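Local coordinates for protein putative prolyl-tRNA synthetase (Leishmania major, PDB 5XIL) that probably attaches L-proline to tRNA(Pro) at the expense of ATP, and carries a zinc site in its C-terminal domain, at residues 436-441 with 491-496; 414-419 with 432-437; 484-489 with 503-508. One frame throughout, in Å; residues are numbered along the deposited sequence.

Interaction 1 of 3, residues 436-441 with 491-496. With ZN (zinc ion), chain B.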
loop_
_atom_site.group_PDB
_atom_site.type_symbol
_atom_site.label_atom_id
_atom_site.label_comp_id
_atom_site.label_asym_id
_atom_site.label_seq_id
_atom_site.Cartn_x
_atom_site.Cartn_y
_atom_site.Cartn_z
ATOM N N PRO A 436 -14.103 -19.921 35.499
ATOM C CA PRO A 436 -13.140 -19.536 36.543
ATOM C C PRO A 436 -11.942 -20.405 36.407
ATOM O O PRO A 436 -12.079 -21.609 36.148
ATOM C CB PRO A 436 -13.843 -19.876 37.857
ATOM C CG PRO A 436 -15.298 -20.007 37.498
ATOM C CD PRO A 436 -15.356 -20.466 36.070
ATOM N N TRP A 437 -10.757 -19.825 36.569
ATOM C CA TRP A 437 -9.489 -20.581 36.393
ATOM C C TRP A 437 -8.499 -20.128 37.480
ATOM O O TRP A 437 -8.494 -18.956 37.844
ATOM C CB TRP A 437 -8.921 -20.250 35.027
ATOM C CG TRP A 437 -7.646 -20.933 34.657
ATOM C CD1 TRP A 437 -7.283 -22.238 34.902
ATOM C CD2 TRP A 437 -6.542 -20.345 33.992
ATOM N NE1 TRP A 437 -6.026 -22.498 34.386
ATOM C CE2 TRP A 437 -5.548 -21.352 33.829
ATOM C CE3 TRP A 437 -6.267 -19.070 33.553
ATOM C CZ2 TRP A 437 -4.354 -21.117 33.188
ATOM C CZ3 TRP A 437 -5.104 -18.857 32.909
ATOM C CH2 TRP A 437 -4.142 -19.861 32.738
ATOM N N CYS A 438 -7.732 -21.053 38.082
ATOM C CA CYS A 438 -6.775 -20.623 39.135
ATOM C C CYS A 438 -5.507 -20.039 38.534
ATOM O O CYS A 438 -4.723 -19.364 39.221
ATOM C CB CYS A 438 -6.399 -21.811 40.069
ATOM S SG CYS A 438 -5.549 -23.134 39.221
ATOM N N GLY A 439 -5.288 -20.310 37.258
ATOM C CA GLY A 439 -4.140 -19.823 36.555
ATOM C C GLY A 439 -3.073 -20.852 36.322
ATOM O O GLY A 439 -2.055 -20.559 35.684
ATOM N N ALA A 440 -3.258 -22.075 36.822
ATOM C CA ALA A 440 -2.240 -23.124 36.618
ATOM C C ALA A 440 -2.306 -23.733 35.241
ATOM O O ALA A 440 -3.392 -24.096 34.785
ATOM C CB ALA A 440 -2.423 -24.223 37.667
ATOM N N MET A 441 -1.162 -23.876 34.570
ATOM C CA MET A 441 -1.124 -24.550 33.267
ATOM C C MET A 441 -1.670 -25.947 33.262
ATOM O O MET A 441 -2.303 -26.400 32.281
ATOM C CB MET A 441 0.308 -24.586 32.716
ATOM C CG MET A 441 0.365 -24.834 31.238
ATOM S SD MET A 441 2.063 -24.812 30.660
ATOM C CE MET A 441 2.377 -23.054 30.653
ATOM N N HIS A 491 -15.406 -18.847 43.188
ATOM C CA HIS A 491 -15.620 -20.095 42.536
ATOM C C HIS A 491 -14.384 -20.917 42.619
ATOM O O HIS A 491 -13.303 -20.379 42.665
ATOM C CB HIS A 491 -15.906 -19.843 41.025
ATOM C CG HIS A 491 -17.224 -19.219 40.792
ATOM N ND1 HIS A 491 -18.390 -19.932 40.897
ATOM C CD2 HIS A 491 -17.579 -17.939 40.540
ATOM C CE1 HIS A 491 -19.416 -19.117 40.716
ATOM N NE2 HIS A 491 -18.953 -17.908 40.465
ATOM N N GLU A 492 -14.539 -22.215 42.483
ATOM C CA GLU A 492 -13.429 -23.090 42.263
ATOM C C GLU A 492 -12.955 -23.055 40.839
ATOM O O GLU A 492 -13.736 -22.800 39.919
ATOM C CB GLU A 492 -13.795 -24.531 42.579
ATOM C CG GLU A 492 -14.220 -24.688 44.024
ATOM C CD GLU A 492 -15.616 -24.058 44.291
ATOM O OE1 GLU A 492 -16.540 -24.115 43.407
ATOM O OE2 GLU A 492 -15.783 -23.448 45.369
ATOM N N CYS A 493 -11.668 -23.317 40.638
ATOM C CA CYS A 493 -11.190 -23.533 39.264
ATOM C C CYS A 493 -12.056 -24.569 38.505
ATOM O O CYS A 493 -12.516 -25.544 39.065
ATOM C CB CYS A 493 -9.721 -23.897 39.341
ATOM S SG CYS A 493 -8.945 -24.300 37.814
ATOM N N ILE A 494 -12.282 -24.353 37.193
ATOM C CA ILE A 494 -13.291 -25.131 36.446
ATOM C C ILE A 494 -13.004 -26.594 36.227
ATOM O O ILE A 494 -13.958 -27.374 36.012
ATOM C CB ILE A 494 -13.597 -24.452 35.057
ATOM C CG1 ILE A 494 -14.859 -25.046 34.353
ATOM C CG2 ILE A 494 -12.342 -24.579 34.175
ATOM C CD1 ILE A 494 -16.109 -25.034 35.229
ATOM N N CYS A 495 -11.732 -27.005 36.213
ATOM C CA CYS A 495 -11.403 -28.342 35.806
ATOM C C CYS A 495 -12.015 -29.379 36.744
ATOM O O CYS A 495 -12.287 -29.128 37.913
ATOM C CB CYS A 495 -9.902 -28.645 35.582
ATOM S SG CYS A 495 -8.801 -27.996 36.812
ATOM N N LYS A 496 -12.262 -30.520 36.139
ATOM C CA LYS A 496 -12.990 -31.613 36.771
ATOM C C LYS A 496 -12.191 -32.116 37.952
ATOM O O LYS A 496 -11.041 -32.521 37.785
ATOM C CB LYS A 496 -13.182 -32.706 35.790
ATOM C CG LYS A 496 -14.129 -33.774 36.296
ATOM C CD LYS A 496 -14.243 -34.891 35.297
ATOM C CE LYS A 496 -13.041 -35.802 35.315
ATOM N NZ LYS A 496 -13.043 -36.680 34.111
HETATM ZN ZN ZN B . -6.878 -24.971 38.770
#

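Interaction 2 of 3, residues 414-419 with 432-437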
loop_
_atom_site.group_PDB
_atom_site.type_symbol
_atom_site.label_atom_id
_atom_site.label_comp_id
_atom_site.label_asym_id
_atom_site.label_seq_id
_atom_site.Cartn_x
_atom_site.Cartn_y
_atom_site.Cartn_z
ATOM N N ARG A 414 -21.406 -16.410 24.431
ATOM C CA ARG A 414 -20.331 -16.372 25.409
ATOM C C ARG A 414 -21.070 -16.853 26.632
ATOM O O ARG A 414 -21.953 -16.156 27.134
ATOM C CB ARG A 414 -19.828 -14.945 25.610
ATOM C CG ARG A 414 -18.560 -14.845 26.444
ATOM C CD ARG A 414 -17.557 -13.892 25.813
ATOM N NE ARG A 414 -17.797 -12.507 26.206
ATOM C CZ ARG A 414 -17.838 -11.486 25.356
ATOM N NH1 ARG A 414 -17.655 -11.693 24.060
ATOM N NH2 ARG A 414 -18.061 -10.258 25.803
ATOM N N VAL A 415 -20.734 -18.037 27.125
ATOM C CA VAL A 415 -21.523 -18.562 28.231
ATOM C C VAL A 415 -20.683 -18.740 29.486
ATOM O O VAL A 415 -19.657 -19.402 29.444
ATOM C CB VAL A 415 -22.171 -19.894 27.823
ATOM C CG1 VAL A 415 -22.971 -20.482 28.952
ATOM C CG2 VAL A 415 -23.047 -19.703 26.545
ATOM N N ARG A 416 -21.059 -18.117 30.602
ATOM C CA ARG A 416 -20.269 -18.244 31.846
ATOM C C ARG A 416 -20.668 -19.546 32.599
ATOM O O ARG A 416 -21.785 -19.632 33.111
ATOM C CB ARG A 416 -20.392 -16.967 32.682
ATOM C CG ARG A 416 -19.084 -16.558 33.344
ATOM C CD ARG A 416 -19.011 -15.061 33.644
ATOM N NE ARG A 416 -19.671 -14.593 34.866
ATOM C CZ ARG A 416 -20.769 -13.829 34.870
ATOM N NH1 ARG A 416 -21.341 -13.504 33.696
ATOM N NH2 ARG A 416 -21.315 -13.396 36.022
ATOM N N VAL A 417 -19.709 -20.503 32.678
ATOM C CA VAL A 417 -19.843 -21.855 33.104
ATOM C C VAL A 417 -19.077 -21.999 34.426
ATOM O O VAL A 417 -17.895 -21.691 34.463
ATOM C CB VAL A 417 -19.318 -22.855 32.100
ATOM C CG1 VAL A 417 -19.250 -24.302 32.643
ATOM C CG2 VAL A 417 -20.161 -22.849 30.840
ATOM N N THR A 418 -19.727 -22.432 35.475
ATOM C CA THR A 418 -19.010 -22.692 36.742
ATOM C C THR A 418 -18.941 -24.130 37.184
ATOM O O THR A 418 -18.255 -24.411 38.169
ATOM C CB THR A 418 -19.683 -21.968 37.882
ATOM O OG1 THR A 418 -21.035 -22.414 37.963
ATOM C CG2 THR A 418 -19.706 -20.502 37.630
ATOM N N GLU A 419 -19.711 -25.011 36.561
ATOM C CA GLU A 419 -19.696 -26.416 36.839
ATOM C C GLU A 419 -19.145 -27.249 35.667
ATOM O O GLU A 419 -19.643 -27.183 34.540
ATOM C CB GLU A 419 -21.120 -26.855 37.221
ATOM C CG GLU A 419 -21.892 -25.828 38.083
ATOM C CD GLU A 419 -21.339 -25.587 39.488
ATOM O OE1 GLU A 419 -21.092 -26.623 40.147
ATOM O OE2 GLU A 419 -21.159 -24.402 39.942
ATOM N N LEU A 432 -18.861 -20.387 23.129
ATOM C CA LEU A 432 -17.607 -20.200 23.853
ATOM C C LEU A 432 -17.964 -20.155 25.283
ATOM O O LEU A 432 -19.153 -19.946 25.671
ATOM C CB LEU A 432 -16.879 -18.938 23.458
ATOM C CG LEU A 432 -16.614 -18.701 21.990
ATOM C CD1 LEU A 432 -15.776 -17.461 21.761
ATOM C CD2 LEU A 432 -16.003 -19.918 21.365
ATOM N N ILE A 433 -16.936 -20.305 26.126
ATOM C CA ILE A 433 -17.173 -20.422 27.555
ATOM C C ILE A 433 -16.270 -19.507 28.317
ATOM O O ILE A 433 -15.057 -19.479 28.075
ATOM C CB ILE A 433 -16.888 -21.880 28.018
ATOM C CG1 ILE A 433 -17.942 -22.840 27.436
ATOM C CG2 ILE A 433 -16.901 -21.958 29.552
ATOM C CD1 ILE A 433 -17.594 -24.333 27.584
ATOM N N LEU A 434 -16.834 -18.745 29.217
ATOM C CA LEU A 434 -16.048 -18.035 30.231
ATOM C C LEU A 434 -16.156 -18.792 31.519
ATOM O O LEU A 434 -17.258 -19.047 32.005
ATOM C CB LEU A 434 -16.632 -16.630 30.436
ATOM C CG LEU A 434 -16.145 -15.530 29.581
ATOM C CD1 LEU A 434 -16.991 -14.304 29.929
ATOM C CD2 LEU A 434 -14.656 -15.253 29.840
ATOM N N ALA A 435 -15.026 -19.233 32.044
ATOM C CA ALA A 435 -15.010 -20.086 33.213
ATOM C C ALA A 435 -13.926 -19.605 34.196
ATOM O O ALA A 435 -12.932 -18.970 33.776
ATOM C CB ALA A 435 -14.699 -21.523 32.787
ATOM N N PRO A 436 -14.103 -19.921 35.499
ATOM C CA PRO A 436 -13.140 -19.536 36.543
ATOM C C PRO A 436 -11.942 -20.405 36.407
ATOM O O PRO A 436 -12.079 -21.609 36.148
ATOM C CB PRO A 436 -13.843 -19.876 37.857
ATOM C CG PRO A 436 -15.298 -20.007 37.498
ATOM C CD PRO A 436 -15.356 -20.466 36.070
ATOM N N TRP A 437 -10.757 -19.825 36.569
ATOM C CA TRP A 437 -9.489 -20.581 36.393
ATOM C C TRP A 437 -8.499 -20.128 37.480
ATOM O O TRP A 437 -8.494 -18.956 37.844
ATOM C CB TRP A 437 -8.921 -20.250 35.027
ATOM C CG TRP A 437 -7.646 -20.933 34.657
ATOM C CD1 TRP A 437 -7.283 -22.238 34.902
ATOM C CD2 TRP A 437 -6.542 -20.345 33.992
ATOM N NE1 TRP A 437 -6.026 -22.498 34.386
ATOM C CE2 TRP A 437 -5.548 -21.352 33.829
ATOM C CE3 TRP A 437 -6.267 -19.070 33.553
ATOM C CZ2 TRP A 437 -4.354 -21.117 33.188
ATOM C CZ3 TRP A 437 -5.104 -18.857 32.909
ATOM C CH2 TRP A 437 -4.142 -19.861 32.738
#

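Interaction 3 of 3, residues 484-489 with 503-508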
loop_
_atom_site.group_PDB
_atom_site.type_symbol
_atom_site.label_atom_id
_atom_site.label_comp_id
_atom_site.label_asym_id
_atom_site.label_seq_id
_atom_site.Cartn_x
_atom_site.Cartn_y
_atom_site.Cartn_z
ATOM N N PRO A 484 -15.859 -10.158 33.853
ATOM C CA PRO A 484 -17.190 -10.086 34.504
ATOM C C PRO A 484 -17.165 -9.326 35.817
ATOM O O PRO A 484 -16.174 -9.366 36.526
ATOM C CB PRO A 484 -17.485 -11.546 34.842
ATOM C CG PRO A 484 -16.715 -12.321 33.857
ATOM C CD PRO A 484 -15.464 -11.545 33.559
ATOM N N GLU A 485 -18.269 -8.682 36.175
ATOM C CA GLU A 485 -18.442 -8.189 37.548
ATOM C C GLU A 485 -18.367 -9.327 38.551
ATOM O O GLU A 485 -17.717 -9.182 39.582
ATOM C CB GLU A 485 -19.783 -7.478 37.687
ATOM C CG GLU A 485 -19.771 -6.134 36.980
ATOM C CD GLU A 485 -19.352 -5.006 37.905
ATOM O OE1 GLU A 485 -18.341 -5.176 38.662
ATOM O OE2 GLU A 485 -20.062 -3.958 37.876
ATOM N N GLU A 486 -19.026 -10.457 38.281
ATOM C CA GLU A 486 -18.962 -11.583 39.235
ATOM C C GLU A 486 -17.488 -11.980 39.524
ATOM O O GLU A 486 -16.756 -12.398 38.580
ATOM C CB GLU A 486 -19.704 -12.794 38.693
ATOM C CG GLU A 486 -19.840 -13.955 39.665
ATOM C CD GLU A 486 -20.560 -15.124 39.089
ATOM O OE1 GLU A 486 -20.892 -16.037 39.875
ATOM O OE2 GLU A 486 -20.782 -15.168 37.854
ATOM N N PRO A 487 -17.043 -11.866 40.811
ATOM C CA PRO A 487 -15.645 -12.223 41.171
ATOM C C PRO A 487 -15.333 -13.657 40.900
ATOM O O PRO A 487 -16.107 -14.555 41.270
ATOM C CB PRO A 487 -15.583 -11.934 42.697
ATOM C CG PRO A 487 -16.636 -10.881 42.903
ATOM C CD PRO A 487 -17.757 -11.270 41.974
ATOM N N ALA A 488 -14.189 -13.926 40.273
ATOM C CA ALA A 488 -13.782 -15.312 40.041
ATOM C C ALA A 488 -13.519 -16.125 41.331
ATOM O O ALA A 488 -13.817 -17.329 41.405
ATOM C CB ALA A 488 -12.516 -15.310 39.197
ATOM N N GLU A 489 -12.964 -15.433 42.315
ATOM C CA GLU A 489 -12.581 -15.924 43.652
ATOM C C GLU A 489 -13.687 -16.638 44.399
ATOM O O GLU A 489 -13.413 -17.518 45.214
ATOM C CB GLU A 489 -12.126 -14.731 44.535
ATOM C CG GLU A 489 -11.010 -13.921 43.905
ATOM C CD GLU A 489 -11.486 -12.843 42.922
ATOM O OE1 GLU A 489 -12.686 -12.534 42.856
ATOM O OE2 GLU A 489 -10.646 -12.292 42.184
ATOM N N THR A 503 -8.634 -17.397 40.218
ATOM C CA THR A 503 -8.156 -16.031 40.252
ATOM C C THR A 503 -8.596 -15.165 39.106
ATOM O O THR A 503 -8.430 -13.950 39.168
ATOM C CB THR A 503 -6.602 -16.020 40.276
ATOM O OG1 THR A 503 -6.089 -16.680 39.112
ATOM C CG2 THR A 503 -6.123 -16.809 41.526
ATOM N N THR A 504 -9.117 -15.760 38.034
ATOM C CA THR A 504 -9.588 -14.908 36.912
ATOM C C THR A 504 -10.679 -15.701 36.196
ATOM O O THR A 504 -10.815 -16.894 36.434
ATOM C CB THR A 504 -8.394 -14.613 35.991
ATOM O OG1 THR A 504 -8.754 -13.683 34.963
ATOM C CG2 THR A 504 -7.844 -15.856 35.379
ATOM N N TRP A 505 -11.399 -15.058 35.266
ATOM C CA TRP A 505 -12.194 -15.793 34.279
ATOM C C TRP A 505 -11.377 -15.907 33.038
ATOM O O TRP A 505 -10.660 -14.991 32.715
ATOM C CB TRP A 505 -13.480 -15.032 33.968
ATOM C CG TRP A 505 -14.414 -14.917 35.137
ATOM C CD1 TRP A 505 -14.398 -13.976 36.114
ATOM C CD2 TRP A 505 -15.529 -15.759 35.421
ATOM N NE1 TRP A 505 -15.444 -14.167 36.984
ATOM C CE2 TRP A 505 -16.151 -15.251 36.595
ATOM C CE3 TRP A 505 -16.048 -16.883 34.821
ATOM C CZ2 TRP A 505 -17.292 -15.827 37.155
ATOM C CZ3 TRP A 505 -17.142 -17.480 35.373
ATOM C CH2 TRP A 505 -17.776 -16.938 36.553
ATOM N N VAL A 506 -11.449 -17.006 32.328
ATOM C CA VAL A 506 -10.719 -17.117 31.053
ATOM C C VAL A 506 -11.733 -17.624 30.022
ATOM O O VAL A 506 -12.710 -18.273 30.380
ATOM C CB VAL A 506 -9.501 -18.070 31.176
ATOM C CG1 VAL A 506 -9.908 -19.453 31.521
ATOM C CG2 VAL A 506 -8.633 -18.154 29.895
ATOM N N LEU A 507 -11.542 -17.222 28.787
ATOM C CA LEU A 507 -12.356 -17.652 27.671
ATOM C C LEU A 507 -11.788 -18.885 27.035
ATOM O O LEU A 507 -10.622 -18.859 26.577
ATOM C CB LEU A 507 -12.426 -16.475 26.689
ATOM C CG LEU A 507 -13.256 -16.653 25.453
ATOM C CD1 LEU A 507 -14.718 -16.703 25.821
ATOM C CD2 LEU A 507 -12.945 -15.470 24.523
ATOM N N PHE A 508 -12.622 -19.948 27.010
ATOM C CA PHE A 508 -12.310 -21.245 26.420
ATOM C C PHE A 508 -13.212 -21.476 25.204
ATOM O O PHE A 508 -14.311 -20.918 25.124
ATOM C CB PHE A 508 -12.652 -22.357 27.318
ATOM C CG PHE A 508 -11.768 -22.520 28.534
ATOM C CD1 PHE A 508 -10.662 -23.325 28.473
ATOM C CD2 PHE A 508 -12.155 -22.022 29.715
ATOM C CE1 PHE A 508 -9.888 -23.562 29.636
ATOM C CE2 PHE A 508 -11.399 -22.249 30.870
ATOM C CZ PHE A 508 -10.284 -22.996 30.822
#

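Interaction 1 of 3, residues 436-441 with 491-496
Two zinc-binding cysteines, one from each segment, tie the end of strand 432-437 to the long loop that precedes strand 504-509 in the C-terminal domain of the synthetase. Cys438 SG lies 2.3 Å from the zinc ion and Cys493 SG 2.4 Å from it. Cys443, in the helix that begins just after Ala440, is a further ligand, and one more atom completes a set of four. The two thiolates arrive by different rotamers: SG of Cys438 sits in the crowded position between backbone N and carbonyl carbon (chi1 63°), whereas that of Cys493 is anti to its backbone N. Cys495 does not join them, being held in a disulfide with Cys498.

Backbone N-H groups point at both sulfurs. Cys438 N donates to Cys493 SG across the contact, and Ala440 N donates to Cys438 SG within the turn, each at 3.5 Å. A bent backbone hydrogen bond, Ile494 N to Pro436 O at 2.9 Å, joins the segments beside the site, its donor standing above the carbonyl plane.

The indole of Trp437 packs against the turn. CA of Gly439 lies over the centre of one ring face, NE1 donates to Ala440 O at 3.1 Å, and Cys493 SG comes to the ring edge, 3.9 Å from CD1. Most of the apolar packing comes from Pro436, whose CG rests 3.6 Å from CB of His491, the two side chains crossing obliquely; NE2 of the imidazole is hydrogen-bonded to OE1 of Glu486. Glu492 turns away and gives OE1 to a magnesium ion.

The two thiolates of this contact, each also receiving an N-H, probably share their negative charge with the metal and the amides, consistent with deprotonated cysteines; metal and N-H together restrict each sulfur's position.

Interaction 2 of 3, residues 414-419 with 432-437
At the edge of the Arg414 guanidinium, near its plane, lies CD1 of Leu434; the two side chains run alongside each other, with Arg414 CG 3.9 Å from Leu434 CD1. The carboxylate of Glu419, a magnesium-binding residue of this protein, is met at its rim, where Thr418 OG1 donates to the anti lone pair of OE2. The Arg416 guanidinium serves partners beyond the segments, with a salt bridge to Glu486 and a cation-pi contact with Trp505, while its side chain crosses that of Leu434 obliquely, CG 3.8 Å from Leu434 CB.

Strands 414-416 and 432-437 are parallel neighbours of the C-terminal domain linked through helix 423-428, a beta-alpha-beta unit. Three backbone bonds of 2.9 Å zip them together: Val415 N to Leu432 O, Leu434 N to Val415 O, and Val417 N to Leu434 O, the last nearly along its C=O axis. On the face carrying Val415 and Ile433, the helix packs through Thr426. Val417 CG2 abuts Ile433 CG2 at 3.6 Å, the former anti to its carbonyl carbon, the latter to its backbone N, which brings the methyls together.

Pairing stops at Pro436, which has no N-H to continue the alternation. Its CD instead lies 3.2 Å from Val417 O, and Ala435 CA lies 3.5 Å from Val417 O in a CA-H...O contact. This buried carbonyl has no hydrogen-bond partner in the model; where the strands part, these neighbours compensate only weakly.

Interaction 3 of 3, residues 484-489 with 503-508
A classic beta bulge, with Thr503 and Thr504 both facing Trp437, opens strand 504-509 of the C-terminal zinc-binding domain, and the next residue, Trp505, carries the contact with the irregular loop 484-489. This loop follows strand 475-480 and folds back over the indole, holding it from both faces and at its nitrogen-bearing edge.

The CB of Trp505 points toward the loop, and with chi1 -65° CG sits beside the backbone N, anti to the carbonyl carbon. One face receives the proline ring of Pro484: its CG stands 3.7 Å from the centroid of the five-membered ring and 11° off the normal, a CH-pi contact over the five-membered ring, with CD of the same proline following near CD1. From the opposite face comes the methyl of Ala488, a looser CH-pi contact, off-centre, with CB 4.2 Å from the same centroid.

In the ring plane the geometry is polar. NE1 donates to the backbone O of Glu486 at 2.7 Å, a short bond lying within the carbonyl plane, so that the buried indole N-H is satisfied and rotation about chi2 is held. The side chain of the same glutamate, extended from a CG anti to its N, runs past the six-membered ring at about a right angle, bringing OE2 to 3.6 Å from CZ2; Arg416 and His491 are the partners of this carboxylate. Gln483 OE1 accepts the backbone N-H of Trp505.

Beyond the indole, the methyl of Ala488 settles against the strand backbone itself, its CB 3.5 Å from the carbonyl carbon of Thr504.

How the interactions relate
Strand 432-437 is common ground: interactions 1 and 2 share Pro436 and Trp437, and interaction 3 brings in the antiparallel neighbour, strand 504-509. Backbone contacts Ile433 O to Phe508 N (2.7 Å) and Trp437 O to Thr503 N (2.8 Å) join the two strands. Glu486 connects all three, its OE2 2.6 Å from Arg416 NH2 of interaction 2 and its OE1 2.8 Å from His491 NE2 of interaction 1. The three centres lie within about 10 Å of one another. The zinc ion belongs to interaction 1 alone; the side chain of Thr503 in interaction 3 is about 8 Å from it. Thr418 of interaction 2 packs on His491, next to the magnesium ligand Glu492.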